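Local coordinates for protein periplasmic sensor hybrid histidine kinase (Anaeromyxobacter dehalogenans, PDB 4K0D) that probably serves as a phosphorelay sensor histidine kinase that autophosphorylates from ATP, this chain being its helical-bundle periplasmic sensor domain, at residues 10-15 with 143-148; 29-34 with 122-127; 57-62 with 84-89. All coordinates share one frame; numbering follows the deposited sequence.

Interaction 1 (10-15 with 143-148); sequences DAQLEL and HTILAY. With ZN (zinc ion), chain I; ZN (zinc ion), chain J.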
loop_
_atom_site.group_PDB
_atom_site.type_symbol
_atom_site.label_atom_id
_atom_site.label_comp_id
_atom_site.label_asym_id
_atom_site.label_seq_id
_atom_site.Cartn_x
_atom_site.Cartn_y
_atom_site.Cartn_z
ATOM N N ASP B 10 -15.782 -3.169 11.117
ATOM C CA ASP B 10 -14.483 -3.774 10.999
ATOM C C ASP B 10 -14.304 -4.216 9.569
ATOM O O ASP B 10 -13.235 -4.101 9.017
ATOM C CB ASP B 10 -14.305 -4.979 11.884
ATOM C CG ASP B 10 -12.873 -5.421 11.922
ATOM O OD1 ASP B 10 -12.008 -4.553 11.702
ATOM O OD2 ASP B 10 -12.594 -6.619 12.102
ATOM N N ALA B 11 -15.372 -4.716 8.974
ATOM C CA ALA B 11 -15.287 -5.295 7.664
ATOM C C ALA B 11 -14.972 -4.180 6.659
ATOM O O ALA B 11 -14.157 -4.309 5.704
ATOM C CB ALA B 11 -16.608 -5.966 7.373
ATOM N N GLN B 12 -15.635 -3.058 6.865
ATOM C CA GLN B 12 -15.356 -1.901 6.059
ATOM C C GLN B 12 -13.870 -1.476 6.225
ATOM O O GLN B 12 -13.156 -1.326 5.212
ATOM C CB GLN B 12 -16.346 -0.756 6.393
ATOM C CG GLN B 12 -16.381 0.321 5.350
ATOM C CD GLN B 12 -17.188 1.545 5.785
ATOM O OE1 GLN B 12 -18.120 1.450 6.590
ATOM N NE2 GLN B 12 -16.801 2.706 5.268
ATOM N N LEU B 13 -13.404 -1.279 7.461
ATOM C CA LEU B 13 -12.066 -0.757 7.700
ATOM C C LEU B 13 -10.972 -1.731 7.266
ATOM O O LEU B 13 -9.845 -1.312 6.945
ATOM C CB LEU B 13 -11.885 -0.416 9.164
ATOM C CG LEU B 13 -12.636 0.839 9.616
ATOM C CD1 LEU B 13 -12.207 1.272 10.976
ATOM C CD2 LEU B 13 -12.397 1.981 8.631
ATOM N N GLU B 14 -11.288 -3.028 7.254
ATOM C CA GLU B 14 -10.263 -4.054 6.965
ATOM C C GLU B 14 -9.983 -4.139 5.472
ATOM O O GLU B 14 -9.097 -4.858 5.026
ATOM C CB GLU B 14 -10.694 -5.452 7.515
ATOM C CG GLU B 14 -10.670 -5.579 9.049
ATOM C CD GLU B 14 -9.263 -5.555 9.658
ATOM O OE1 GLU B 14 -8.280 -5.741 8.938
ATOM O OE2 GLU B 14 -9.123 -5.319 10.867
ATOM N N LEU B 15 -10.780 -3.447 4.681
ATOM C CA LEU B 15 -10.502 -3.337 3.278
ATOM C C LEU B 15 -9.339 -2.376 2.977
ATOM O O LEU B 15 -8.744 -2.432 1.911
ATOM C CB LEU B 15 -11.739 -2.906 2.517
ATOM C CG LEU B 15 -12.858 -3.936 2.401
ATOM C CD1 LEU B 15 -14.090 -3.234 1.894
ATOM C CD2 LEU B 15 -12.469 -5.036 1.458
ATOM N N HIS B 143 -12.273 7.901 10.669
ATOM C CA HIS B 143 -12.499 8.892 11.690
ATOM C C HIS B 143 -13.917 8.798 12.197
ATOM O O HIS B 143 -14.155 8.815 13.408
ATOM C CB HIS B 143 -12.253 10.300 11.190
ATOM C CG HIS B 143 -12.402 11.316 12.272
ATOM N ND1 HIS B 143 -11.392 11.598 13.162
ATOM C CD2 HIS B 143 -13.468 12.065 12.654
ATOM C CE1 HIS B 143 -11.811 12.514 14.026
ATOM N NE2 HIS B 143 -13.061 12.814 13.731
ATOM N N THR B 144 -14.855 8.714 11.257
ATOM C CA THR B 144 -16.269 8.746 11.562
ATOM C C THR B 144 -16.601 7.495 12.332
ATOM O O THR B 144 -17.314 7.515 13.324
ATOM C CB THR B 144 -17.079 8.762 10.272
ATOM O OG1 THR B 144 -16.973 10.055 9.667
ATOM C CG2 THR B 144 -18.542 8.443 10.534
ATOM N N ILE B 145 -16.050 6.372 11.883
ATOM C CA ILE B 145 -16.335 5.140 12.579
ATOM C C ILE B 145 -15.824 5.191 14.007
ATOM O O ILE B 145 -16.453 4.648 14.898
ATOM C CB ILE B 145 -15.758 3.902 11.861
ATOM C CG1 ILE B 145 -16.715 3.493 10.745
ATOM C CG2 ILE B 145 -15.612 2.748 12.856
ATOM C CD1 ILE B 145 -16.042 2.643 9.710
ATOM N N LEU B 146 -14.678 5.807 14.256
ATOM C CA LEU B 146 -14.208 5.838 15.631
ATOM C C LEU B 146 -14.694 7.067 16.408
ATOM O O LEU B 146 -14.161 7.349 17.469
ATOM C CB LEU B 146 -12.692 5.768 15.677
ATOM C CG LEU B 146 -12.084 4.595 14.894
ATOM C CD1 LEU B 146 -10.584 4.655 14.907
ATOM C CD2 LEU B 146 -12.527 3.321 15.510
ATOM N N ALA B 147 -15.663 7.817 15.883
ATOM C CA ALA B 147 -16.083 9.032 16.557
ATOM C C ALA B 147 -16.893 8.654 17.829
ATOM O O ALA B 147 -17.550 7.611 17.851
ATOM C CB ALA B 147 -16.919 9.908 15.617
ATOM N N TYR B 148 -16.815 9.489 18.872
ATOM C CA TYR B 148 -17.579 9.284 20.121
ATOM C C TYR B 148 -19.074 9.573 19.939
ATOM O O TYR B 148 -19.440 10.579 19.318
ATOM C CB TYR B 148 -17.038 10.177 21.236
ATOM C CG TYR B 148 -15.680 9.760 21.727
ATOM C CD1 TYR B 148 -15.511 8.556 22.409
ATOM C CD2 TYR B 148 -14.552 10.562 21.518
ATOM C CE1 TYR B 148 -14.252 8.163 22.869
ATOM C CE2 TYR B 148 -13.279 10.178 21.982
ATOM C CZ TYR B 148 -13.145 8.974 22.656
ATOM O OH TYR B 148 -11.914 8.554 23.121
HETATM ZN ZN ZN I . -10.096 -4.216 12.127
HETATM ZN ZN ZN J . -9.274 11.503 12.578
#

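Interaction 2 (29-34 with 122-127); sequences AVLHVS and ELLSLL. With ZN (zinc ion), chain C.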
loop_
_atom_site.group_PDB
_atom_site.type_symbol
_atom_site.label_atom_id
_atom_site.label_comp_id
_atom_site.label_asym_id
_atom_site.label_seq_id
_atom_site.Cartn_x
_atom_site.Cartn_y
_atom_site.Cartn_z
ATOM N N ALA B 29 3.676 -3.677 -11.122
ATOM C CA ALA B 29 3.599 -4.576 -12.291
ATOM C C ALA B 29 3.790 -3.719 -13.554
ATOM O O ALA B 29 4.322 -4.138 -14.575
ATOM C CB ALA B 29 2.221 -5.317 -12.308
ATOM N N VAL B 30 3.302 -2.498 -13.505
ATOM C CA VAL B 30 3.368 -1.642 -14.647
ATOM C C VAL B 30 4.814 -1.207 -14.837
ATOM O O VAL B 30 5.344 -1.307 -15.956
ATOM C CB VAL B 30 2.418 -0.407 -14.506
ATOM C CG1 VAL B 30 2.741 0.661 -15.516
ATOM C CG2 VAL B 30 1.026 -0.854 -14.675
ATOM N N LEU B 31 5.472 -0.795 -13.749
ATOM C CA LEU B 31 6.894 -0.476 -13.828
ATOM C C LEU B 31 7.643 -1.655 -14.380
ATOM O O LEU B 31 8.524 -1.499 -15.207
ATOM C CB LEU B 31 7.482 -0.173 -12.466
ATOM C CG LEU B 31 7.128 1.241 -12.002
ATOM C CD1 LEU B 31 7.420 1.479 -10.541
ATOM C CD2 LEU B 31 7.881 2.261 -12.844
ATOM N N HIS B 32 7.302 -2.835 -13.893
ATOM C CA HIS B 32 8.094 -4.024 -14.142
ATOM C C HIS B 32 7.946 -4.378 -15.626
ATOM O O HIS B 32 8.908 -4.764 -16.259
ATOM C CB HIS B 32 7.762 -5.194 -13.202
ATOM C CG HIS B 32 8.677 -6.387 -13.378
ATOM N ND1 HIS B 32 9.929 -6.445 -12.839
ATOM C CD2 HIS B 32 8.507 -7.546 -14.063
ATOM C CE1 HIS B 32 10.536 -7.567 -13.203
ATOM N NE2 HIS B 32 9.688 -8.265 -13.939
ATOM N N VAL B 33 6.769 -4.198 -16.201
ATOM C CA VAL B 33 6.632 -4.446 -17.628
ATOM C C VAL B 33 7.507 -3.425 -18.398
ATOM O O VAL B 33 8.114 -3.761 -19.382
ATOM C CB VAL B 33 5.181 -4.342 -18.125
ATOM C CG1 VAL B 33 5.175 -4.185 -19.622
ATOM C CG2 VAL B 33 4.275 -5.615 -17.672
ATOM N N SER B 34 7.535 -2.172 -17.959
ATOM C CA SER B 34 8.376 -1.192 -18.592
ATOM C C SER B 34 9.818 -1.525 -18.476
ATOM O O SER B 34 10.551 -1.331 -19.433
ATOM C CB SER B 34 8.148 0.194 -17.992
ATOM O OG SER B 34 7.059 0.758 -18.671
ATOM N N GLU B 122 0.980 7.899 -17.760
ATOM C CA GLU B 122 -0.382 8.284 -17.616
ATOM C C GLU B 122 -1.064 7.292 -16.657
ATOM O O GLU B 122 -1.750 7.665 -15.680
ATOM C CB GLU B 122 -1.023 8.280 -18.986
ATOM C CG GLU B 122 -2.456 8.634 -19.005
ATOM C CD GLU B 122 -2.925 9.043 -20.398
ATOM O OE1 GLU B 122 -2.058 9.246 -21.295
ATOM O OE2 GLU B 122 -4.156 9.157 -20.579
ATOM N N LEU B 123 -0.853 6.020 -16.904
ATOM C CA LEU B 123 -1.447 5.000 -16.060
ATOM C C LEU B 123 -0.948 5.179 -14.639
ATOM O O LEU B 123 -1.710 5.073 -13.676
ATOM C CB LEU B 123 -1.053 3.639 -16.601
ATOM C CG LEU B 123 -1.718 2.433 -15.999
ATOM C CD1 LEU B 123 -3.170 2.643 -15.624
ATOM C CD2 LEU B 123 -1.582 1.324 -17.048
ATOM N N LEU B 124 0.339 5.449 -14.474
ATOM C CA LEU B 124 0.834 5.551 -13.115
ATOM C C LEU B 124 0.280 6.797 -12.451
ATOM O O LEU B 124 0.050 6.814 -11.251
ATOM C CB LEU B 124 2.318 5.628 -13.086
ATOM C CG LEU B 124 2.990 4.329 -13.522
ATOM C CD1 LEU B 124 4.502 4.559 -13.621
ATOM C CD2 LEU B 124 2.607 3.218 -12.500
ATOM N N SER B 125 0.081 7.841 -13.248
ATOM C CA SER B 125 -0.433 9.080 -12.706
ATOM C C SER B 125 -1.851 8.831 -12.163
ATOM O O SER B 125 -2.172 9.216 -11.028
ATOM C CB SER B 125 -0.441 10.171 -13.762
ATOM O OG SER B 125 -1.281 11.249 -13.350
ATOM N N LEU B 126 -2.716 8.250 -13.000
ATOM C CA LEU B 126 -4.025 7.861 -12.576
ATOM C C LEU B 126 -3.966 7.053 -11.292
ATOM O O LEU B 126 -4.715 7.297 -10.351
ATOM C CB LEU B 126 -4.694 6.999 -13.624
ATOM C CG LEU B 126 -5.210 7.736 -14.834
ATOM C CD1 LEU B 126 -5.805 6.725 -15.833
ATOM C CD2 LEU B 126 -6.256 8.755 -14.421
ATOM N N LEU B 127 -3.093 6.070 -11.251
ATOM C CA LEU B 127 -3.086 5.180 -10.108
ATOM C C LEU B 127 -2.761 5.949 -8.866
ATOM O O LEU B 127 -3.393 5.741 -7.811
ATOM C CB LEU B 127 -2.049 4.076 -10.250
ATOM C CG LEU B 127 -2.693 2.830 -10.825
ATOM C CD1 LEU B 127 -1.593 1.926 -11.359
ATOM C CD2 LEU B 127 -3.523 2.113 -9.768
HETATM ZN ZN ZN C . 10.758 -5.113 -11.537
#

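Interaction 3 (57-62 with 84-89); sequences RRLEGA and AAVPPF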
loop_
_atom_site.group_PDB
_atom_site.type_symbol
_atom_site.label_atom_id
_atom_site.label_comp_id
_atom_site.label_asym_id
_atom_site.label_seq_id
_atom_site.Cartn_x
_atom_site.Cartn_y
_atom_site.Cartn_z
ATOM N N ARG B 57 2.286 -11.455 -17.517
ATOM C CA ARG B 57 1.381 -12.298 -16.715
ATOM C C ARG B 57 1.192 -11.726 -15.316
ATOM O O ARG B 57 0.077 -11.728 -14.789
ATOM C CB ARG B 57 1.906 -13.750 -16.609
ATOM C CG ARG B 57 1.961 -14.461 -17.983
ATOM N N ARG B 58 2.271 -11.235 -14.730
ATOM C CA ARG B 58 2.179 -10.533 -13.479
ATOM C C ARG B 58 1.256 -9.283 -13.549
ATOM O O ARG B 58 0.443 -9.057 -12.664
ATOM C CB ARG B 58 3.552 -10.154 -13.040
ATOM C CG ARG B 58 3.537 -9.300 -11.838
ATOM C CD ARG B 58 4.967 -9.044 -11.420
ATOM N NE ARG B 58 5.060 -7.963 -10.464
ATOM C CZ ARG B 58 6.195 -7.381 -10.099
ATOM N NH1 ARG B 58 7.349 -7.812 -10.580
ATOM N NH2 ARG B 58 6.166 -6.354 -9.248
ATOM N N LEU B 59 1.367 -8.493 -14.606
ATOM C CA LEU B 59 0.511 -7.347 -14.746
ATOM C C LEU B 59 -0.929 -7.791 -14.897
ATOM O O LEU B 59 -1.815 -7.181 -14.330
ATOM C CB LEU B 59 0.902 -6.495 -15.939
ATOM C CG LEU B 59 0.016 -5.299 -16.243
ATOM C CD1 LEU B 59 -0.139 -4.332 -15.049
ATOM C CD2 LEU B 59 0.603 -4.561 -17.478
ATOM N N GLU B 60 -1.200 -8.807 -15.688
ATOM C CA GLU B 60 -2.593 -9.215 -15.799
ATOM C C GLU B 60 -3.151 -9.642 -14.398
ATOM O O GLU B 60 -4.284 -9.327 -14.060
ATOM C CB GLU B 60 -2.739 -10.361 -16.809
ATOM C CG GLU B 60 -2.598 -9.933 -18.217
ATOM C CD GLU B 60 -1.881 -10.989 -19.132
ATOM O OE1 GLU B 60 -1.656 -12.140 -18.732
ATOM O OE2 GLU B 60 -1.517 -10.633 -20.268
ATOM N N GLY B 61 -2.338 -10.319 -13.598
ATOM C CA GLY B 61 -2.747 -10.740 -12.245
ATOM C C GLY B 61 -2.945 -9.549 -11.320
ATOM O O GLY B 61 -3.894 -9.507 -10.559
ATOM N N ALA B 62 -2.059 -8.565 -11.364
ATOM C CA ALA B 62 -2.206 -7.383 -10.512
ATOM C C ALA B 62 -3.448 -6.591 -10.897
ATOM O O ALA B 62 -4.115 -5.984 -10.038
ATOM C CB ALA B 62 -0.991 -6.475 -10.612
ATOM N N ALA B 84 -8.944 0.002 -17.895
ATOM C CA ALA B 84 -9.083 -0.060 -19.328
ATOM C C ALA B 84 -7.760 0.284 -19.961
ATOM O O ALA B 84 -7.559 0.025 -21.144
ATOM C CB ALA B 84 -10.138 0.892 -19.789
ATOM N N ALA B 85 -6.869 0.936 -19.216
ATOM C CA ALA B 85 -5.600 1.342 -19.814
ATOM C C ALA B 85 -4.633 0.160 -19.953
ATOM O O ALA B 85 -3.632 0.250 -20.654
ATOM C CB ALA B 85 -4.959 2.415 -19.005
ATOM N N VAL B 86 -4.925 -0.940 -19.262
ATOM C CA VAL B 86 -3.938 -2.011 -19.114
ATOM C C VAL B 86 -3.762 -2.781 -20.419
ATOM O O VAL B 86 -2.672 -2.871 -20.889
ATOM C CB VAL B 86 -4.238 -2.938 -17.943
ATOM C CG1 VAL B 86 -3.385 -4.203 -18.003
ATOM C CG2 VAL B 86 -3.993 -2.178 -16.587
ATOM N N PRO B 87 -4.850 -3.279 -21.015
ATOM C CA PRO B 87 -4.745 -4.021 -22.266
ATOM C C PRO B 87 -4.006 -3.256 -23.370
ATOM O O PRO B 87 -3.155 -3.872 -24.043
ATOM C CB PRO B 87 -6.211 -4.269 -22.644
ATOM C CG PRO B 87 -6.944 -4.219 -21.315
ATOM C CD PRO B 87 -6.248 -3.097 -20.597
ATOM N N PRO B 88 -4.295 -1.948 -23.559
ATOM C CA PRO B 88 -3.564 -1.250 -24.615
ATOM C C PRO B 88 -2.072 -1.193 -24.296
ATOM O O PRO B 88 -1.199 -1.257 -25.173
ATOM C CB PRO B 88 -4.160 0.187 -24.606
ATOM C CG PRO B 88 -5.383 0.130 -23.863
ATOM C CD PRO B 88 -5.355 -1.110 -22.967
ATOM N N PHE B 89 -1.765 -1.058 -23.017
ATOM C CA PHE B 89 -0.379 -0.916 -22.663
ATOM C C PHE B 89 0.258 -2.278 -22.870
ATOM O O PHE B 89 1.347 -2.373 -23.404
ATOM C CB PHE B 89 -0.307 -0.452 -21.251
ATOM C CG PHE B 89 1.051 -0.391 -20.687
ATOM C CD1 PHE B 89 1.924 0.569 -21.080
ATOM C CD2 PHE B 89 1.439 -1.289 -19.692
ATOM C CE1 PHE B 89 3.153 0.674 -20.499
ATOM C CE2 PHE B 89 2.701 -1.215 -19.120
ATOM C CZ PHE B 89 3.562 -0.237 -19.527
#

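Interaction 1 (10-15 with 143-148)
Ile145, in the last turn of helix 117-145, reaches tip to tip toward Leu13 of helix 7-13, and this pair makes up the tightly packed part of the contact. The delta methyl CD1 of Ile145 sits 3.9 Å from both CG and CD2 of Leu13, while its CG2 branch only grazes the other leucine methyl. With CG1 lying beside its own backbone N (chi1 -82°) and the chain extended beyond, Ile145 carries CD1 well out from the helix; Leu13, itself buried, meets it with CG and the CD2 methyl and also rests on Ser142. The backbones stay apart, Leu13 CA and Ile145 CA being 8.8 Å from each other. The loose side belongs to Gln12, an exposed residue whose stretched chain crosses Ile145 obliquely and brings OE1 within 3.9 Å of Ile145 CD1, a van der Waals touch rather than a polar bond. Neither zinc is bound by the residues that touch across the contact. One ion is held by Asp10 OD1 at 2.0 Å and Glu14 OE2 at 1.9 Å, one helical turn apart, and His32 of the second subunit also binds it; Glu14 OE1 forms a salt bridge with Arg58 of that subunit. A second ion takes His143 ND1 at 2.2 Å, together with Glu121 of the second subunit. No hydrogen bond joins the two segments. The chemistry therefore divides cleanly: a small apolar touch brings the two ends of the sensor domain together, whereas the metal ligands on each segment face the partner chain and tie these ends to the dimer.

Interaction 2 (29-34 with 122-127)
Val30 and Leu124 lie flank to flank, pointing opposite ways, each laying the side of its chain along the other. Leu124 CD2 lies 4.0 Å from Val30 CG1 and almost as near Val30 CB, so that one methyl covers the base and one branch of the valine. The second valine branch serves another partner: CG1 stands anti to the backbone N (chi1 165°), which turns CG2 toward Leu123, whose CD2 comes in at a slant to 4.1 Å. Leu31, one residue further along helix 16-42, lies nearly perpendicular to Leu124, its CD2 being 4.2 Å from Leu124 CD1. Leu124 is thus forked, with CD2 on Val30 and CD1 on Leu31. All four side chains are buried, and no hydrogen bond crosses between the segments. The two short helical pieces run nearly antiparallel, at 166°, with their axes 10.9 Å apart at closest approach. Leu59 of helix 46-68 also packs on Val30, and Ile82 and Ala85 of helix 73-102 pack on Leu123, while Leu31 touches Leu146 of the second subunit. On the same segment His32 ND1 binds a zinc ion, 2.0 Å away, on the face turned from helix 117-145. Apolar packing of this kind between nearly antiparallel helices is what a helical-bundle core consists of, here that of the periplasmic sensor domain.

Interaction 3 (57-62 with 84-89)
Leu59 of helix 46-68 gives up the largest area to this contact and serves two residues of helix 73-102 at once, Val86 and Phe89. Its first torsion sets CG anti to the backbone N (chi1 176°), which extends the isobutyl group toward the facing helix. Leu59 and Val86 overlap side by side, pointing opposite ways: Val86 CG1 lies 4.0 Å from Leu59 CG and equally near Leu59 CD2, so a single valine methyl is seated against the branch point of the leucine and one of its arms. Val86, second in buried area, projects CG1 in the same way, anti to its own N. Phe89 contributes less surface and meets the leucine across its direction, roughly square to it. Here Leu59 CD2 comes to the edge of the ring, near its plane, and stands 4.0 Å from Phe89 CD2; the methyl does not lie over the ring face. Leu59 CD2 is therefore shared between aliphatic and aromatic neighbours. Every side chain in the contact is buried and apolar, with no hydrogen bond between the segments. Next to Val86, helix 73-102 is kinked at Pro87 and Pro88, whose nitrogens have no bond to the preceding turn, while Phe89 N still reaches Ala85 O. Around this patch, helix 16-42 supplies Leu26 and Ala29 against Leu59, and helix 117-145 brings Met119 and Arg120 onto Phe89, so the joint between helices 46-68 and 73-102 is bordered by the other two long helices of the bundle, 16-42 and 117-145.

In the fold
Interactions 2 and 3 are neighbours in the bundle core, with centres about 9 Å apart; Val30 CG2 is 3.7 Å from Leu59 CD1, and Ser34 OG is 3.7 Å from Phe89 CZ, so the two form one continuous packed region. Interaction 1 lies at the end of the domain, with its centre about 30 Å from that of interaction 2 and about 32 Å from that of interaction 3, although it shares helix 117-145 with interaction 2. Across the dimer, zinc joins segment 10-15 of one chain to segment 29-34 of the other. His32 CG is packed 3.4 Å from Arg58 NH1, linking that metal site to segment 57-62.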